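Local coordinates for purine catabolism protein pucG (Bacillus subtilis, PDB 3ISL), which catalyses the pyridoxal 5'-phosphate-dependent transfer of an amino group from (S)-ureidoglycine to glyoxylate, giving oxalurate and glycine in purine catabolism, at residues Pro17-Asp23 against Gln197-Pro203; Tyr65-Gly69 against His266-Thr270; Ala73-Val78 against Tyr248-Ser252. All blocks are in the same frame, centred on the assembly; numbering follows the deposited sequence.

All three contacts are buried, none lying at the surface, and all touch the second subunit of the homodimer. Contact 1 joins two irregular loops beside the cofactor bound to K198 and relies on backbone and hydroxyl hydrogen bonds. Contacts 2 and 3, with centres about 11 Å apart, share one region: strand 63-68 and helix 71-82 follow each other in the chain, and 73-78 with 248-252 is nested inside the loop closed by contact 2. Y248 OH lies 2.6 Å from D68 O, a probable hydrogen bond between them. Their chemistry differs: contact 2 is polar, dominated by carboxyl groups and reaching the neighbouring subunit's cofactor, whereas contact 3 is apolar.

Contact 1 (Pro17-Asp23 against Gln197-Pro203); sequences PGPVEVD and QKCLSVP. With PLP (pyridoxal-5'-phosphate), chain C.
Two irregular loops run side by side, with CA atoms closest at G18-K198 (5.2 Å), P19-Q197 (4.9 Å) and V22-S201 (4.6 Å). In 17-23 the G18-P19 peptide is cis, and G18 (phi 128°, psi 147°) has angles that call for glycine; a CB would also clash with K198. In 197-203 a type I turn, closed by S201 N to K198 O (3.0 Å), leads into S201 in left-handed helical conformation (51°/46°). Two hydrogen bonds join the loops: V20 N to Q197 O (3.0 Å) and S201 OG to E21 O (2.9 Å), the S201 hydroxyl also meeting Y369 N. A water donates to V20 O (2.9 Å) and weakly to Q197 O (3.5 Å), and P19 CA makes a CA-H...O contact with Q197 O (3.4 Å). V22 CG2 (chi1 t) makes apolar contact with P203 CD (4.0 Å); the V20 CG2 methyl (chi1 m) packs on K198 O (3.4 Å). K198 is extended (m,t,t,t), with P17 O 3.4 Å from its CD; its NZ is 1.3 Å from PLP C4A, and Q197 NE2 donates to PLP O3P (2.6 Å). This is the Schiff-base lysine site of a class-V aminotransferase, its internal aldimine formed.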
loop_
_atom_site.group_PDB
_atom_site.type_symbol
_atom_site.label_atom_id
_atom_site.label_comp_id
_atom_site.label_asym_id
_atom_site.label_seq_id
_atom_site.Cartn_x
_atom_site.Cartn_y
_atom_site.Cartn_z
ATOM N N PRO A 17 11.663 13.671 10.325
ATOM C CA PRO A 17 10.857 12.664 11.031
ATOM C C PRO A 17 10.145 11.609 10.158
ATOM O O PRO A 17 9.214 10.960 10.632
ATOM C CB PRO A 17 9.820 13.511 11.801
ATOM C CG PRO A 17 10.419 14.901 11.938
ATOM C CD PRO A 17 11.171 15.052 10.575
ATOM N N GLY A 18 10.598 11.409 8.916
ATOM C CA GLY A 18 10.096 10.361 8.051
ATOM C C GLY A 18 9.680 10.924 6.717
ATOM O O GLY A 18 9.243 12.066 6.642
ATOM N N PRO A 19 9.842 10.134 5.651
ATOM C CA PRO A 19 10.465 8.823 5.693
ATOM C C PRO A 19 12.008 8.926 5.808
ATOM O O PRO A 19 12.616 9.812 5.159
ATOM C CB PRO A 19 10.075 8.215 4.331
ATOM C CG PRO A 19 9.902 9.438 3.444
ATOM C CD PRO A 19 9.308 10.463 4.317
ATOM N N VAL A 20 12.609 8.014 6.596
ATOM C CA VAL A 20 14.026 8.025 6.824
ATOM C C VAL A 20 14.809 6.973 6.027
ATOM O O VAL A 20 14.230 6.223 5.220
ATOM C CB VAL A 20 14.325 7.955 8.369
ATOM C CG1 VAL A 20 13.569 9.109 9.084
ATOM C CG2 VAL A 20 13.893 6.579 8.952
ATOM N N GLU A 21 16.105 6.897 6.228
ATOM C CA GLU A 21 16.949 5.999 5.423
ATOM C C GLU A 21 16.637 4.581 5.858
ATOM O O GLU A 21 16.317 4.323 7.040
ATOM C CB GLU A 21 18.419 6.260 5.712
ATOM C CG GLU A 21 18.981 7.497 5.175
ATOM C CD GLU A 21 20.266 7.852 5.853
ATOM O OE1 GLU A 21 21.025 6.939 6.308
ATOM O OE2 GLU A 21 20.508 9.062 5.946
ATOM N N VAL A 22 16.747 3.651 4.919
ATOM C CA VAL A 22 16.521 2.221 5.150
ATOM C C VAL A 22 17.831 1.486 5.391
ATOM O O VAL A 22 18.819 1.685 4.595
ATOM C CB VAL A 22 15.783 1.688 3.939
ATOM C CG1 VAL A 22 15.569 0.188 3.989
ATOM C CG2 VAL A 22 14.402 2.384 3.931
ATOM N N ASP A 23 17.883 0.604 6.406
ATOM C CA ASP A 23 19.109 -0.212 6.563
ATOM C C ASP A 23 19.433 -0.926 5.228
ATOM O O ASP A 23 18.520 -1.467 4.585
ATOM C CB ASP A 23 18.964 -1.273 7.700
ATOM C CG ASP A 23 20.320 -1.946 8.082
ATOM O OD1 ASP A 23 20.941 -2.627 7.241
ATOM O OD2 ASP A 23 20.813 -1.794 9.218
ATOM N N GLN A 197 8.196 3.577 7.901
ATOM C CA GLN A 197 9.222 4.410 7.301
ATOM C C GLN A 197 9.860 5.350 8.320
ATOM O O GLN A 197 10.649 6.257 7.935
ATOM C CB GLN A 197 8.662 5.227 6.121
ATOM C CG GLN A 197 7.691 6.442 6.614
ATOM C CD GLN A 197 6.206 6.034 6.743
ATOM O OE1 GLN A 197 5.884 4.845 6.763
ATOM N NE2 GLN A 197 5.310 7.022 6.806
ATOM N N LYS A 198 9.486 5.164 9.590
ATOM C CA LYS A 198 9.982 5.939 10.733
ATOM C C LYS A 198 10.996 5.137 11.545
ATOM O O LYS A 198 11.957 4.696 10.971
ATOM C CB LYS A 198 8.837 6.557 11.531
ATOM C CG LYS A 198 8.126 7.668 10.597
ATOM C CD LYS A 198 6.958 8.480 11.234
ATOM C CE LYS A 198 6.166 9.129 10.109
ATOM N NZ LYS A 198 5.340 10.284 10.411
ATOM N N CYS A 199 10.823 4.940 12.842
ATOM C CA CYS A 199 11.852 4.239 13.556
ATOM C C CYS A 199 12.219 2.817 13.090
ATOM O O CYS A 199 13.276 2.287 13.505
ATOM C CB CYS A 199 11.500 4.255 15.040
ATOM S SG CYS A 199 11.421 5.938 15.588
ATOM N N LEU A 200 11.316 2.177 12.340
ATOM C CA LEU A 200 11.541 0.858 11.730
ATOM C C LEU A 200 12.452 0.859 10.469
ATOM O O LEU A 200 13.025 -0.159 10.101
ATOM C CB LEU A 200 10.168 0.142 11.413
ATOM C CG LEU A 200 9.297 -0.108 12.694
ATOM C CD1 LEU A 200 8.115 -0.961 12.212
ATOM C CD2 LEU A 200 10.084 -0.834 13.859
ATOM N N SER A 201 12.605 2.016 9.834
ATOM C CA SER A 201 13.475 2.139 8.651
ATOM C C SER A 201 13.130 1.061 7.617
ATOM O O SER A 201 14.010 0.378 7.064
ATOM C CB SER A 201 14.967 2.056 9.062
ATOM O OG SER A 201 15.316 3.314 9.593
ATOM N N VAL A 202 11.837 0.910 7.391
ATOM C CA VAL A 202 11.322 0.092 6.289
ATOM C C VAL A 202 10.623 0.959 5.266
ATOM O O VAL A 202 9.960 1.869 5.649
ATOM C CB VAL A 202 10.440 -1.048 6.867
ATOM C CG1 VAL A 202 9.592 -1.763 5.803
ATOM C CG2 VAL A 202 11.353 -1.995 7.637
ATOM N N PRO A 203 10.797 0.696 3.940
ATOM C CA PRO A 203 10.117 1.594 2.966
ATOM C C PRO A 203 8.662 1.824 3.349
ATOM O O PRO A 203 7.989 0.868 3.770
ATOM C CB PRO A 203 10.203 0.819 1.646
ATOM C CG PRO A 203 11.503 0.127 1.808
ATOM C CD PRO A 203 11.538 -0.361 3.266
HETATM N N1 PLP C . 0.656 9.376 12.302
HETATM C C2 PLP C . 1.845 10.009 12.898
HETATM C C2A PLP C . 2.020 10.267 14.272
HETATM C C3 PLP C . 2.928 10.429 12.115
HETATM O O3 PLP C . 4.039 11.010 12.671
HETATM C C4 PLP C . 2.958 10.254 10.749
HETATM C C4A PLP C . 4.220 10.730 9.930
HETATM C C5 PLP C . 1.863 9.650 10.144
HETATM C C6 PLP C . 0.710 9.220 10.874
HETATM C C5A PLP C . 1.917 9.534 8.657
HETATM O O4P PLP C . 1.714 8.256 8.274
HETATM P P PLP C . 1.846 8.085 6.708
HETATM O O1P PLP C . 2.392 9.337 6.032
HETATM O O2P PLP C . 0.291 7.631 6.333
HETATM O O3P PLP C . 2.801 6.739 6.395
HETATM O O HOH W 1 11.600 5.071 4.814
#

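Contact 2 (Tyr65-Gly69 against His266-Thr270). With PLP (pyridoxal-5'-phosphate), chain D.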
loop_
_atom_site.group_PDB
_atom_site.type_symbol
_atom_site.label_atom_id
_atom_site.label_comp_id
_atom_site.label_asym_id
_atom_site.label_seq_id
_atom_site.Cartn_x
_atom_site.Cartn_y
_atom_site.Cartn_z
ATOM N N TYR A 65 -0.337 -7.975 12.614
ATOM C CA TYR A 65 -0.160 -8.264 11.183
ATOM C C TYR A 65 -0.216 -6.967 10.471
ATOM O O TYR A 65 -0.794 -6.024 10.987
ATOM C CB TYR A 65 -1.216 -9.274 10.658
ATOM C CG TYR A 65 -2.694 -8.852 10.796
ATOM C CD1 TYR A 65 -3.474 -9.282 11.882
ATOM C CD2 TYR A 65 -3.294 -8.046 9.844
ATOM C CE1 TYR A 65 -4.851 -8.915 12.000
ATOM C CE2 TYR A 65 -4.646 -7.659 9.956
ATOM C CZ TYR A 65 -5.394 -8.092 11.033
ATOM O OH TYR A 65 -6.704 -7.700 11.094
ATOM N N PRO A 66 0.432 -6.860 9.302
ATOM C CA PRO A 66 0.397 -5.562 8.628
ATOM C C PRO A 66 -0.833 -5.393 7.700
ATOM O O PRO A 66 -1.377 -6.345 7.223
ATOM C CB PRO A 66 1.662 -5.581 7.749
ATOM C CG PRO A 66 1.927 -6.979 7.520
ATOM C CD PRO A 66 1.360 -7.799 8.660
ATOM N N ILE A 67 -1.234 -4.172 7.445
ATOM C CA ILE A 67 -2.183 -3.967 6.366
ATOM C C ILE A 67 -1.423 -3.196 5.262
ATOM O O ILE A 67 -0.400 -2.513 5.522
ATOM C CB ILE A 67 -3.535 -3.228 6.814
ATOM C CG1 ILE A 67 -3.273 -1.791 7.143
ATOM C CG2 ILE A 67 -4.319 -3.878 7.977
ATOM C CD1 ILE A 67 -3.823 -0.874 6.001
ATOM N N ASP A 68 -1.936 -3.263 4.041
ATOM C CA ASP A 68 -1.152 -2.820 2.905
ATOM C C ASP A 68 -1.669 -1.420 2.696
ATOM O O ASP A 68 -2.814 -1.224 2.312
ATOM C CB ASP A 68 -1.420 -3.746 1.703
ATOM C CG ASP A 68 -0.805 -5.130 1.866
ATOM O OD1 ASP A 68 -1.001 -5.993 0.974
ATOM O OD2 ASP A 68 -0.157 -5.357 2.929
ATOM N N GLY A 69 -0.881 -0.416 3.008
ATOM C CA GLY A 69 -1.395 0.939 2.907
ATOM C C GLY A 69 -0.377 1.674 3.696
ATOM O O GLY A 69 0.381 1.042 4.461
ATOM N N HIS A 266 -7.197 -9.844 -0.618
ATOM C CA HIS A 266 -6.344 -8.929 -1.413
ATOM C C HIS A 266 -5.003 -9.676 -1.635
ATOM O O HIS A 266 -4.629 -10.553 -0.819
ATOM C CB HIS A 266 -6.037 -7.613 -0.640
ATOM C CG HIS A 266 -5.231 -7.837 0.620
ATOM N ND1 HIS A 266 -3.904 -7.463 0.743
ATOM C CD2 HIS A 266 -5.546 -8.477 1.775
ATOM C CE1 HIS A 266 -3.452 -7.844 1.926
ATOM N NE2 HIS A 266 -4.425 -8.474 2.568
ATOM N N THR A 267 -4.291 -9.313 -2.705
ATOM C CA THR A 267 -2.927 -9.792 -2.968
ATOM C C THR A 267 -2.005 -9.052 -2.026
ATOM O O THR A 267 -1.700 -7.854 -2.233
ATOM C CB THR A 267 -2.514 -9.583 -4.492
ATOM O OG1 THR A 267 -3.451 -10.297 -5.323
ATOM C CG2 THR A 267 -1.033 -10.033 -4.812
ATOM N N GLU A 268 -1.594 -9.751 -0.982
ATOM C CA GLU A 268 -0.565 -9.184 -0.120
ATOM C C GLU A 268 0.623 -8.593 -0.967
ATOM O O GLU A 268 0.905 -9.099 -2.079
ATOM C CB GLU A 268 -0.077 -10.244 0.894
ATOM C CG GLU A 268 0.776 -9.642 2.048
ATOM C CD GLU A 268 0.051 -8.516 2.789
ATOM O OE1 GLU A 268 0.728 -7.661 3.490
ATOM O OE2 GLU A 268 -1.197 -8.481 2.664
ATOM N N ALA A 269 1.248 -7.524 -0.480
ATOM C CA ALA A 269 2.324 -6.890 -1.182
ATOM C C ALA A 269 3.605 -7.656 -0.856
ATOM O O ALA A 269 4.173 -7.492 0.268
ATOM C CB ALA A 269 2.471 -5.467 -0.755
ATOM N N THR A 270 4.044 -8.453 -1.815
ATOM C CA THR A 270 5.140 -9.408 -1.629
ATOM C C THR A 270 6.434 -8.834 -1.175
ATOM O O THR A 270 6.930 -9.213 -0.111
ATOM C CB THR A 270 5.431 -10.224 -2.873
ATOM O OG1 THR A 270 4.182 -10.635 -3.451
ATOM C CG2 THR A 270 6.425 -11.509 -2.470
HETATM N N1 PLP D . -9.798 -7.110 -10.726
HETATM C C2 PLP D . -9.261 -8.210 -11.450
HETATM C C2A PLP D . -9.768 -8.596 -12.704
HETATM C C3 PLP D . -8.237 -8.951 -10.868
HETATM O O3 PLP D . -7.685 -10.045 -11.505
HETATM C C4 PLP D . -7.706 -8.610 -9.620
HETATM C C4A PLP D . -6.537 -9.586 -9.207
HETATM C C5 PLP D . -8.241 -7.486 -8.914
HETATM C C6 PLP D . -9.293 -6.737 -9.472
HETATM C C5A PLP D . -7.802 -6.938 -7.540
HETATM O O4P PLP D . -6.518 -7.392 -7.229
HETATM P P PLP D . -5.675 -7.031 -5.789
HETATM O O1P PLP D . -6.424 -6.075 -4.870
HETATM O O2P PLP D . -4.238 -6.398 -6.204
HETATM O O3P PLP D . -5.322 -8.490 -5.153
HETATM O O HOH W 2 -2.720 -7.259 5.013
#
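D68 is the centre of this contact: it buries 83 Å², against 38 Å² for E268 and 21 Å² for H266. Its CA-to-CB bond points toward 266-270, and the m rotamer sets the carboxyl group among the residues of that loop. OD1 of D68 accepts a weak hydrogen bond from A269 N (3.1 Å, 130°), the backbone amide at the N-cap of helix 270-286. E268 folds its side chain back (chi1 t, chi2 p) so that the two carboxyl groups face each other, D68 OD2 lying 2.5 Å from E268 OE1, so close that one of the acids probably holds a proton. A water donates to both P66 O (2.7 Å) and E268 OE2 (3.1 Å), tying the strand backbone to the same acid. H266 turns its ring edge to D68 OD1, and its ring meets that of Y257 at about 35°. T267 donates from N (2.8 Å) and from OG1 (2.6 Å) to O3P of the PLP held by the second subunit, so the loop completes a phosphate site across the dimer interface. Within its chain the contact joins strand 63-68, paired with 206-211, to the start of helix 270-286, beside helices 40-56 and 251-257.

Contact 3 (Ala73-Val78 against Tyr248-Ser252)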
loop_
_atom_site.group_PDB
_atom_site.type_symbol
_atom_site.label_atom_id
_atom_site.label_comp_id
_atom_site.label_asym_id
_atom_site.label_seq_id
_atom_site.Cartn_x
_atom_site.Cartn_y
_atom_site.Cartn_z
ATOM N N ALA A 73 -3.658 4.505 6.461
ATOM C CA ALA A 73 -4.619 3.496 6.006
ATOM C C ALA A 73 -4.752 2.449 7.123
ATOM O O ALA A 73 -5.828 1.890 7.300
ATOM C CB ALA A 73 -4.128 2.836 4.727
ATOM N N GLY A 74 -3.647 2.148 7.818
ATOM C CA GLY A 74 -3.710 1.268 8.963
ATOM C C GLY A 74 -4.610 1.848 10.039
ATOM O O GLY A 74 -5.434 1.156 10.618
ATOM N N ILE A 75 -4.410 3.129 10.334
ATOM C CA ILE A 75 -5.222 3.811 11.321
ATOM C C ILE A 75 -6.708 3.815 10.919
ATOM O O ILE A 75 -7.580 3.525 11.735
ATOM C CB ILE A 75 -4.748 5.245 11.501
ATOM C CG1 ILE A 75 -3.294 5.267 12.062
ATOM C CG2 ILE A 75 -5.805 6.020 12.366
ATOM C CD1 ILE A 75 -2.691 6.727 12.178
ATOM N N GLU A 76 -6.981 4.148 9.651
ATOM C CA GLU A 76 -8.316 4.139 9.120
ATOM C C GLU A 76 -8.993 2.752 9.193
ATOM O O GLU A 76 -10.180 2.651 9.616
ATOM C CB GLU A 76 -8.349 4.745 7.689
ATOM C CG GLU A 76 -9.798 4.824 7.099
ATOM C CD GLU A 76 -9.909 5.770 5.918
ATOM O OE1 GLU A 76 -10.927 5.720 5.208
ATOM O OE2 GLU A 76 -8.995 6.591 5.703
ATOM N N ALA A 77 -8.257 1.692 8.843
ATOM C CA ALA A 77 -8.838 0.337 8.882
ATOM C C ALA A 77 -9.249 -0.016 10.325
ATOM O O ALA A 77 -10.347 -0.530 10.545
ATOM C CB ALA A 77 -7.890 -0.714 8.307
ATOM N N VAL A 78 -8.385 0.273 11.310
ATOM C CA VAL A 78 -8.770 0.015 12.688
ATOM C C VAL A 78 -10.015 0.866 13.010
ATOM O O VAL A 78 -11.034 0.315 13.424
ATOM C CB VAL A 78 -7.637 0.244 13.694
ATOM C CG1 VAL A 78 -8.182 0.122 15.145
ATOM C CG2 VAL A 78 -6.466 -0.769 13.478
ATOM N N TYR A 248 -11.689 -2.829 1.641
ATOM C CA TYR A 248 -10.227 -3.006 1.711
ATOM C C TYR A 248 -9.714 -2.903 3.166
ATOM O O TYR A 248 -8.844 -3.690 3.576
ATOM C CB TYR A 248 -9.521 -1.990 0.804
ATOM C CG TYR A 248 -8.019 -2.141 0.667
ATOM C CD1 TYR A 248 -7.466 -3.059 -0.254
ATOM C CD2 TYR A 248 -7.144 -1.361 1.461
ATOM C CE1 TYR A 248 -6.097 -3.169 -0.415
ATOM C CE2 TYR A 248 -5.761 -1.448 1.327
ATOM C CZ TYR A 248 -5.223 -2.358 0.389
ATOM O OH TYR A 248 -3.827 -2.458 0.239
ATOM N N PHE A 249 -10.294 -1.995 3.954
ATOM C CA PHE A 249 -9.950 -1.856 5.398
ATOM C C PHE A 249 -10.803 -2.716 6.365
ATOM O O PHE A 249 -10.849 -2.443 7.570
ATOM C CB PHE A 249 -9.961 -0.358 5.801
ATOM C CG PHE A 249 -8.981 0.510 5.013
ATOM C CD1 PHE A 249 -7.684 0.047 4.707
ATOM C CD2 PHE A 249 -9.363 1.775 4.575
ATOM C CE1 PHE A 249 -6.782 0.838 3.969
ATOM C CE2 PHE A 249 -8.470 2.585 3.838
ATOM C CZ PHE A 249 -7.187 2.101 3.520
ATOM N N ASP A 250 -11.486 -3.752 5.836
ATOM C CA ASP A 250 -12.357 -4.630 6.653
ATOM C C ASP A 250 -11.503 -5.657 7.469
ATOM O O ASP A 250 -11.149 -6.737 6.948
ATOM C CB ASP A 250 -13.415 -5.328 5.761
ATOM C CG ASP A 250 -14.488 -6.133 6.583
ATOM O OD1 ASP A 250 -15.543 -6.513 5.974
ATOM O OD2 ASP A 250 -14.279 -6.356 7.826
ATOM N N LEU A 251 -11.152 -5.314 8.716
ATOM C CA LEU A 251 -10.257 -6.181 9.538
ATOM C C LEU A 251 -10.814 -7.592 9.762
ATOM O O LEU A 251 -10.074 -8.521 10.042
ATOM C CB LEU A 251 -9.905 -5.523 10.902
ATOM C CG LEU A 251 -9.187 -4.177 10.840
ATOM C CD1 LEU A 251 -8.757 -3.744 12.220
ATOM C CD2 LEU A 251 -7.969 -4.154 9.880
ATOM N N SER A 252 -12.141 -7.713 9.678
ATOM C CA SER A 252 -12.865 -8.990 9.808
ATOM C C SER A 252 -12.558 -9.955 8.657
ATOM O O SER A 252 -12.560 -11.174 8.855
ATOM C CB SER A 252 -14.374 -8.763 9.804
ATOM O OG SER A 252 -14.991 -9.965 10.129
#
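F249 and L251, just before and at the start of helix 251-257, both point toward helix 71-82 and use m rotamers at chi1. The F249 ring (chi2 -41°) reaches along the helix: A73 O lies over one face, A73 CB is 3.4 Å from F249 CZ, and the E76 CG methylene sits 4.0 Å from F249 CD2. A77, its CA-to-CB bond directed toward 248-252, brings its CB to 3.3 Å from F249 CB; their CA atoms are only 4.3 Å apart. L251 (m,t) spreads its methyls, CD2 at 3.8 Å from A77 CB and CD1 at 4.0 Å from V78 CG2. E76, extended (t,t), carries its carboxylate to Y108 and to S246 and the Y248 amide of the second subunit. D250 (chi1 t) points away, its OD2 taking a weak capping bond from S252 N (3.1 Å) and its OD1 pairing with R107 of the second subunit. No hydrogen bond crosses the contact: small alanines let the backbones approach closely, and the attachment rests on apolar fit, while both carboxylates find partners on the second subunit.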